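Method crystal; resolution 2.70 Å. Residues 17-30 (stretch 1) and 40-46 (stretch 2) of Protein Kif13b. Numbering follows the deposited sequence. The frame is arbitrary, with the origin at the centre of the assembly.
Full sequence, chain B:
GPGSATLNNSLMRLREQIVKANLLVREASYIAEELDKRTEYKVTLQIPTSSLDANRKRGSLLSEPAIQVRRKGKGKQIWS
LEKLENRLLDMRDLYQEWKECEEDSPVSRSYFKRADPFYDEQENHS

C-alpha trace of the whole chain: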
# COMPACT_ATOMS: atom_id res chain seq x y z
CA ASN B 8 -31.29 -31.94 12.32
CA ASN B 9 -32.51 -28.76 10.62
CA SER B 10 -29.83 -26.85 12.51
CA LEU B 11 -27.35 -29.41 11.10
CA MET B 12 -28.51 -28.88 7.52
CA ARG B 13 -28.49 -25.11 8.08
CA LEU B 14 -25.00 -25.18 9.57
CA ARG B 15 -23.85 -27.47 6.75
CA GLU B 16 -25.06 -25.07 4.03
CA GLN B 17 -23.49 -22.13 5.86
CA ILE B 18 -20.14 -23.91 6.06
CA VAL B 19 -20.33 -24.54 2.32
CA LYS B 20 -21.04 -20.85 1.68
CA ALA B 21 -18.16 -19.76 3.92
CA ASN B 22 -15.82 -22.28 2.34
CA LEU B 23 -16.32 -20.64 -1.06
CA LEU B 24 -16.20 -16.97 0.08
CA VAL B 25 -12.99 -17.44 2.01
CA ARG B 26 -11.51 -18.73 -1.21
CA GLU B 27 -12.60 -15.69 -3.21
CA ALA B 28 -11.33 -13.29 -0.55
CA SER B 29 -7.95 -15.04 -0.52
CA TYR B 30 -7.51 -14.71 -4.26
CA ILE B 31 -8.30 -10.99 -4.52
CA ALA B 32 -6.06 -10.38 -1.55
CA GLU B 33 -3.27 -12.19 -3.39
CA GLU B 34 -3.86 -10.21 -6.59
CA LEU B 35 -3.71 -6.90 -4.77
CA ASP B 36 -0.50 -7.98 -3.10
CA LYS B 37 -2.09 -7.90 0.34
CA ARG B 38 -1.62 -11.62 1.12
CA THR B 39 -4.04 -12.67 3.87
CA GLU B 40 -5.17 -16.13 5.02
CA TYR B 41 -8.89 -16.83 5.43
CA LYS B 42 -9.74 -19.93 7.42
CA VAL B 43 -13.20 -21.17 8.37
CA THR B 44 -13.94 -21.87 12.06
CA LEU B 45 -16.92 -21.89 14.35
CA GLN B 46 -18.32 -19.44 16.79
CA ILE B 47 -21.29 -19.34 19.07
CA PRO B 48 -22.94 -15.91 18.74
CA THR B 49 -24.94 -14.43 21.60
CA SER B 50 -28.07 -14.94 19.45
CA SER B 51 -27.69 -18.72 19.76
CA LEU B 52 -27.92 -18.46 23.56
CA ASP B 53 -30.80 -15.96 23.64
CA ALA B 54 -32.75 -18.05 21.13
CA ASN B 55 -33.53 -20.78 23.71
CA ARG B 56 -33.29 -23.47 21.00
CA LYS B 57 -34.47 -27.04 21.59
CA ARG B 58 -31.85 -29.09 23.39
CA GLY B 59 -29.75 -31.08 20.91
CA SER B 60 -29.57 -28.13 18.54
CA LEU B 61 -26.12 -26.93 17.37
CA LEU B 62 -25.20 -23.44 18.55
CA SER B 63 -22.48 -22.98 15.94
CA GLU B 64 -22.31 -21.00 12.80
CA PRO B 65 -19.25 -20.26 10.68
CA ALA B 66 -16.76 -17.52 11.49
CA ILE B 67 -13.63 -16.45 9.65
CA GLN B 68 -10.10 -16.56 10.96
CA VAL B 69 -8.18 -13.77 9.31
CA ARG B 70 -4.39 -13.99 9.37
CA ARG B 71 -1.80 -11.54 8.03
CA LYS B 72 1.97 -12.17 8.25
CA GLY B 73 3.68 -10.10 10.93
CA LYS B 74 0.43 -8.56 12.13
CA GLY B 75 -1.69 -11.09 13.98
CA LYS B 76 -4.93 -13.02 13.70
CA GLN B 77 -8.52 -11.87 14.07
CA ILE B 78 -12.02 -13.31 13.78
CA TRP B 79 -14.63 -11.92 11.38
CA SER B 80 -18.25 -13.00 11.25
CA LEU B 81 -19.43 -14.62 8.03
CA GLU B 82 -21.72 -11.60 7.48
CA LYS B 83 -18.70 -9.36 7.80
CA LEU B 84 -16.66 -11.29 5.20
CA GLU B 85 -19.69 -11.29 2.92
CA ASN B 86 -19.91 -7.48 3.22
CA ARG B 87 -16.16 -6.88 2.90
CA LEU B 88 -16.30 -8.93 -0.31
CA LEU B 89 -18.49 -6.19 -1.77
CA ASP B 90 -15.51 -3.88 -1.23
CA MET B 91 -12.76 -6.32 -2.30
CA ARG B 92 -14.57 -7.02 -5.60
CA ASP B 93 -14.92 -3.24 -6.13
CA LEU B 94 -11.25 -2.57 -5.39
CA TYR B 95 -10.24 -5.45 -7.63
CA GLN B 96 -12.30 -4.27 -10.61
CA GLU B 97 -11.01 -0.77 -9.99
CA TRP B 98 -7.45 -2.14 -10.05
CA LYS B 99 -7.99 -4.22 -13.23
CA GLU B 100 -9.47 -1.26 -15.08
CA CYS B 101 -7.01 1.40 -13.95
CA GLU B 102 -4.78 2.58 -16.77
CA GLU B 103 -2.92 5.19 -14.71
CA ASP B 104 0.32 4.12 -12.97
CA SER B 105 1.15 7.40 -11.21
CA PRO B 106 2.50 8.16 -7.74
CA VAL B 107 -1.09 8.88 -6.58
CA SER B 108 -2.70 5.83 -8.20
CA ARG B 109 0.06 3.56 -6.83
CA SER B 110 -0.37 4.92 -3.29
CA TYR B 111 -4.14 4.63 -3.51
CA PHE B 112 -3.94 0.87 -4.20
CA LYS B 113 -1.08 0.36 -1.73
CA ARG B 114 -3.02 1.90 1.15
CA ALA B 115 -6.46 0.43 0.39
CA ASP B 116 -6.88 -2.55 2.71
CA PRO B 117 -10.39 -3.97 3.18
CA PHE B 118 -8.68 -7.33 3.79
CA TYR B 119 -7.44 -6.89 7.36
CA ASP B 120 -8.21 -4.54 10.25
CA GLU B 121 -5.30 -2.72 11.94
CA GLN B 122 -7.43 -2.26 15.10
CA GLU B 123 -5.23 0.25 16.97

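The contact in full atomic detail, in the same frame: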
# COMPACT_ATOMS: atom_id res chain seq x y z
N GLN B 17 -24.25 -23.32 5.49
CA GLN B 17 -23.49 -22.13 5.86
C GLN B 17 -22.00 -22.38 5.73
O GLN B 17 -21.27 -21.52 5.23
CB GLN B 17 -23.81 -21.72 7.30
CG GLN B 17 -25.18 -21.15 7.49
CD GLN B 17 -25.21 -19.65 7.30
OE1 GLN B 17 -25.44 -19.15 6.20
NE2 GLN B 17 -24.95 -18.92 8.39
N ILE B 18 -21.55 -23.55 6.17
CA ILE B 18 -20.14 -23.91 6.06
C ILE B 18 -19.69 -24.05 4.60
O ILE B 18 -18.55 -23.75 4.24
CB ILE B 18 -19.81 -25.17 6.87
CG1 ILE B 18 -19.83 -24.83 8.38
CG2 ILE B 18 -18.45 -25.75 6.46
CD1 ILE B 18 -19.85 -26.02 9.34
N VAL B 19 -20.61 -24.47 3.74
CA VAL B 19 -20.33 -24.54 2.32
C VAL B 19 -20.16 -23.13 1.74
O VAL B 19 -19.20 -22.86 1.01
CB VAL B 19 -21.44 -25.30 1.58
CG1 VAL B 19 -21.45 -24.95 0.11
CG2 VAL B 19 -21.26 -26.82 1.81
N LYS B 20 -21.09 -22.25 2.08
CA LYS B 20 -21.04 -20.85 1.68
C LYS B 20 -19.72 -20.21 2.11
O LYS B 20 -19.06 -19.56 1.31
CB LYS B 20 -22.23 -20.11 2.30
CG LYS B 20 -22.30 -18.61 2.08
CD LYS B 20 -23.66 -18.12 2.56
CE LYS B 20 -23.87 -16.63 2.30
NZ LYS B 20 -25.33 -16.27 2.18
N ALA B 21 -19.35 -20.40 3.37
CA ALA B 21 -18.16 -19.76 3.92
C ALA B 21 -16.91 -20.30 3.25
O ALA B 21 -15.96 -19.55 2.97
CB ALA B 21 -18.08 -19.98 5.43
N ASN B 22 -16.92 -21.61 3.00
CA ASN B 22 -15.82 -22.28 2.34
C ASN B 22 -15.46 -21.65 1.00
O ASN B 22 -14.29 -21.43 0.71
CB ASN B 22 -16.12 -23.76 2.17
CG ASN B 22 -15.69 -24.57 3.36
OD1 ASN B 22 -14.98 -24.08 4.23
ND2 ASN B 22 -16.11 -25.84 3.40
N LEU B 23 -16.48 -21.36 0.20
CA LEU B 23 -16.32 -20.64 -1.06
C LEU B 23 -15.83 -19.18 -0.90
O LEU B 23 -14.87 -18.77 -1.56
CB LEU B 23 -17.64 -20.66 -1.84
CG LEU B 23 -17.98 -21.80 -2.82
CD1 LEU B 23 -16.83 -22.79 -2.98
CD2 LEU B 23 -19.28 -22.53 -2.46
N LEU B 24 -16.48 -18.40 -0.04
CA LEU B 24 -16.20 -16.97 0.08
C LEU B 24 -14.77 -16.72 0.51
O LEU B 24 -14.09 -15.81 0.03
CB LEU B 24 -17.14 -16.33 1.08
CG LEU B 24 -18.62 -16.42 0.73
CD1 LEU B 24 -19.45 -15.49 1.59
CD2 LEU B 24 -18.82 -16.12 -0.74
N VAL B 25 -14.32 -17.55 1.43
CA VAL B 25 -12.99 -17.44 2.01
C VAL B 25 -11.98 -17.64 0.90
O VAL B 25 -10.91 -17.03 0.86
CB VAL B 25 -12.88 -18.48 3.16
CG1 VAL B 25 -11.68 -19.41 3.00
CG2 VAL B 25 -12.93 -17.78 4.52
N ARG B 26 -12.34 -18.48 -0.05
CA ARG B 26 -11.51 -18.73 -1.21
C ARG B 26 -11.45 -17.54 -2.17
O ARG B 26 -10.41 -17.28 -2.78
CB ARG B 26 -12.04 -19.96 -1.94
CG ARG B 26 -11.50 -21.24 -1.39
CD ARG B 26 -10.83 -22.02 -2.52
NE ARG B 26 -11.61 -23.20 -2.85
CZ ARG B 26 -11.27 -24.09 -3.77
NH1 ARG B 26 -10.15 -23.94 -4.47
NH2 ARG B 26 -12.06 -25.13 -3.98
N GLU B 27 -12.57 -16.84 -2.32
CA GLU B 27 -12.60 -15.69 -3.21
C GLU B 27 -11.84 -14.55 -2.56
O GLU B 27 -11.05 -13.87 -3.22
CB GLU B 27 -14.03 -15.26 -3.60
CG GLU B 27 -14.08 -14.03 -4.51
CD GLU B 27 -15.36 -13.93 -5.38
OE1 GLU B 27 -16.13 -12.97 -5.22
OE2 GLU B 27 -15.58 -14.81 -6.24
N ALA B 28 -12.04 -14.36 -1.26
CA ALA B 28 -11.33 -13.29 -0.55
C ALA B 28 -9.81 -13.50 -0.69
O ALA B 28 -9.08 -12.57 -1.04
CB ALA B 28 -11.73 -13.24 0.91
N SER B 29 -9.37 -14.73 -0.46
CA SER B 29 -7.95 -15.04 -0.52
C SER B 29 -7.31 -14.68 -1.85
O SER B 29 -6.16 -14.22 -1.89
CB SER B 29 -7.72 -16.52 -0.23
OG SER B 29 -7.86 -16.77 1.16
N TYR B 30 -8.06 -14.88 -2.93
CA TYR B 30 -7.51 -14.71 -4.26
C TYR B 30 -7.31 -13.22 -4.58
O TYR B 30 -6.26 -12.80 -5.10
CB TYR B 30 -8.44 -15.37 -5.29
CG TYR B 30 -8.08 -15.00 -6.70
CD1 TYR B 30 -8.83 -14.06 -7.41
CD2 TYR B 30 -6.97 -15.57 -7.31
CE1 TYR B 30 -8.46 -13.71 -8.72
CE2 TYR B 30 -6.62 -15.22 -8.60
CZ TYR B 30 -7.37 -14.29 -9.29
OH TYR B 30 -7.00 -13.96 -10.57
N GLU B 40 -4.59 -14.79 4.94
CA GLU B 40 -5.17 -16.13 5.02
C GLU B 40 -6.59 -16.07 5.59
O GLU B 40 -6.84 -15.41 6.60
CB GLU B 40 -4.26 -17.05 5.86
CG GLU B 40 -4.88 -18.38 6.26
CD GLU B 40 -4.13 -19.07 7.40
OE1 GLU B 40 -4.58 -19.00 8.57
OE2 GLU B 40 -3.08 -19.69 7.14
N TYR B 41 -7.53 -16.72 4.91
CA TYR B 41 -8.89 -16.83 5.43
C TYR B 41 -9.18 -18.29 5.71
O TYR B 41 -9.15 -19.12 4.82
CB TYR B 41 -9.91 -16.22 4.46
CG TYR B 41 -9.69 -14.75 4.23
CD1 TYR B 41 -10.17 -13.79 5.13
CD2 TYR B 41 -8.96 -14.31 3.11
CE1 TYR B 41 -9.93 -12.43 4.91
CE2 TYR B 41 -8.73 -12.97 2.89
CZ TYR B 41 -9.21 -12.04 3.79
OH TYR B 41 -8.95 -10.71 3.55
N LYS B 42 -9.42 -18.59 6.98
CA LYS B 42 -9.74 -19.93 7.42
C LYS B 42 -11.14 -19.96 8.04
O LYS B 42 -11.53 -19.03 8.74
CB LYS B 42 -8.73 -20.40 8.46
CG LYS B 42 -7.49 -21.10 7.93
CD LYS B 42 -6.68 -21.62 9.12
CE LYS B 42 -5.28 -22.08 8.72
NZ LYS B 42 -4.42 -22.33 9.92
N VAL B 43 -11.88 -21.03 7.79
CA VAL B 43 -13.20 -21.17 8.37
C VAL B 43 -13.16 -21.90 9.73
O VAL B 43 -12.58 -22.99 9.85
CB VAL B 43 -14.16 -21.89 7.38
CG1 VAL B 43 -15.55 -22.10 8.01
CG2 VAL B 43 -14.27 -21.11 6.08
N THR B 44 -13.74 -21.26 10.74
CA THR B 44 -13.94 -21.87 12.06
C THR B 44 -15.38 -21.73 12.52
O THR B 44 -16.26 -21.26 11.80
CB THR B 44 -13.12 -21.17 13.16
OG1 THR B 44 -12.57 -19.94 12.67
CG2 THR B 44 -12.03 -22.10 13.73
N LEU B 45 -15.61 -22.10 13.76
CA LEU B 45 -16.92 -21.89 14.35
C LEU B 45 -16.92 -20.75 15.36
O LEU B 45 -15.88 -20.34 15.90
CB LEU B 45 -17.41 -23.17 15.01
CG LEU B 45 -17.57 -24.32 14.02
CD1 LEU B 45 -18.28 -25.50 14.68
CD2 LEU B 45 -18.26 -23.91 12.72
N GLN B 46 -18.10 -20.21 15.59
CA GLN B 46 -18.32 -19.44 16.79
C GLN B 46 -19.75 -19.65 17.25
O GLN B 46 -20.60 -20.13 16.50
CB GLN B 46 -17.98 -17.95 16.60
CG GLN B 46 -18.97 -17.14 15.76
CD GLN B 46 -18.49 -15.70 15.53
OE1 GLN B 46 -17.73 -15.15 16.34
NE2 GLN B 46 -18.90 -15.11 14.40

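Packing of a helix (residues 17-30) against a strand (residues 40-46) in Protein Kif13b. The two segments run antiparallel, their axes at 175° and 7.8 Å apart at closest approach, and successive helical turns meet alternate strand residues. The backbones come nearest at Val25 and Tyr41, whose CA atoms lie 5.4 Å apart. No hydrogen bond crosses between the stretches; the contact, which buries 421 Å², rests on apolar packing.

Tyr41, Val43 and Val25 cover the most surface. Tyr41 and Val43 both direct CA-to-CB toward the helix, whereas the intervening Lys42 points away and pairs along its own strand, Lys42 NZ lying 3.6 Å from Glu40 OE1 in a salt bridge. The Tyr41 ring receives Ala28 over one face: Ala28 CB sits 3.9 Å from the ring centroid, 22° off the normal, in a CH-pi contact. At the ring edge, Ser29 OG approaches Tyr41 CD2 to 3.3 Å, but its hydrogen bond goes back to its own helix, Ser29 OG donating to Val25 O at 3.1 Å. The Tyr41 hydroxyl is satisfied elsewhere in the structure.

Val25 bridges the two inward-facing strand residues: Val25 CG2 is 3.4 Å from Tyr41 CB and 3.9 Å from Val43 CG2. Its other methyl is tight against the strand backbone, with Val25 CG1 3.1 Å from Tyr41 O, and its chi1 of 125° lies between the usual wells.

One helical turn earlier, Ala21 CB packs 4.0 Å from Val43 CG2. The same methyl also meets a polar atom, Asn22 OD1 lying 3.6 Å from Val43 CG2. Farther along, Ile18 and Leu45 start out sideways but their ends converge, bringing Ile18 CD1 to 4.3 Å from Leu45 CD2 in a looser apolar contact.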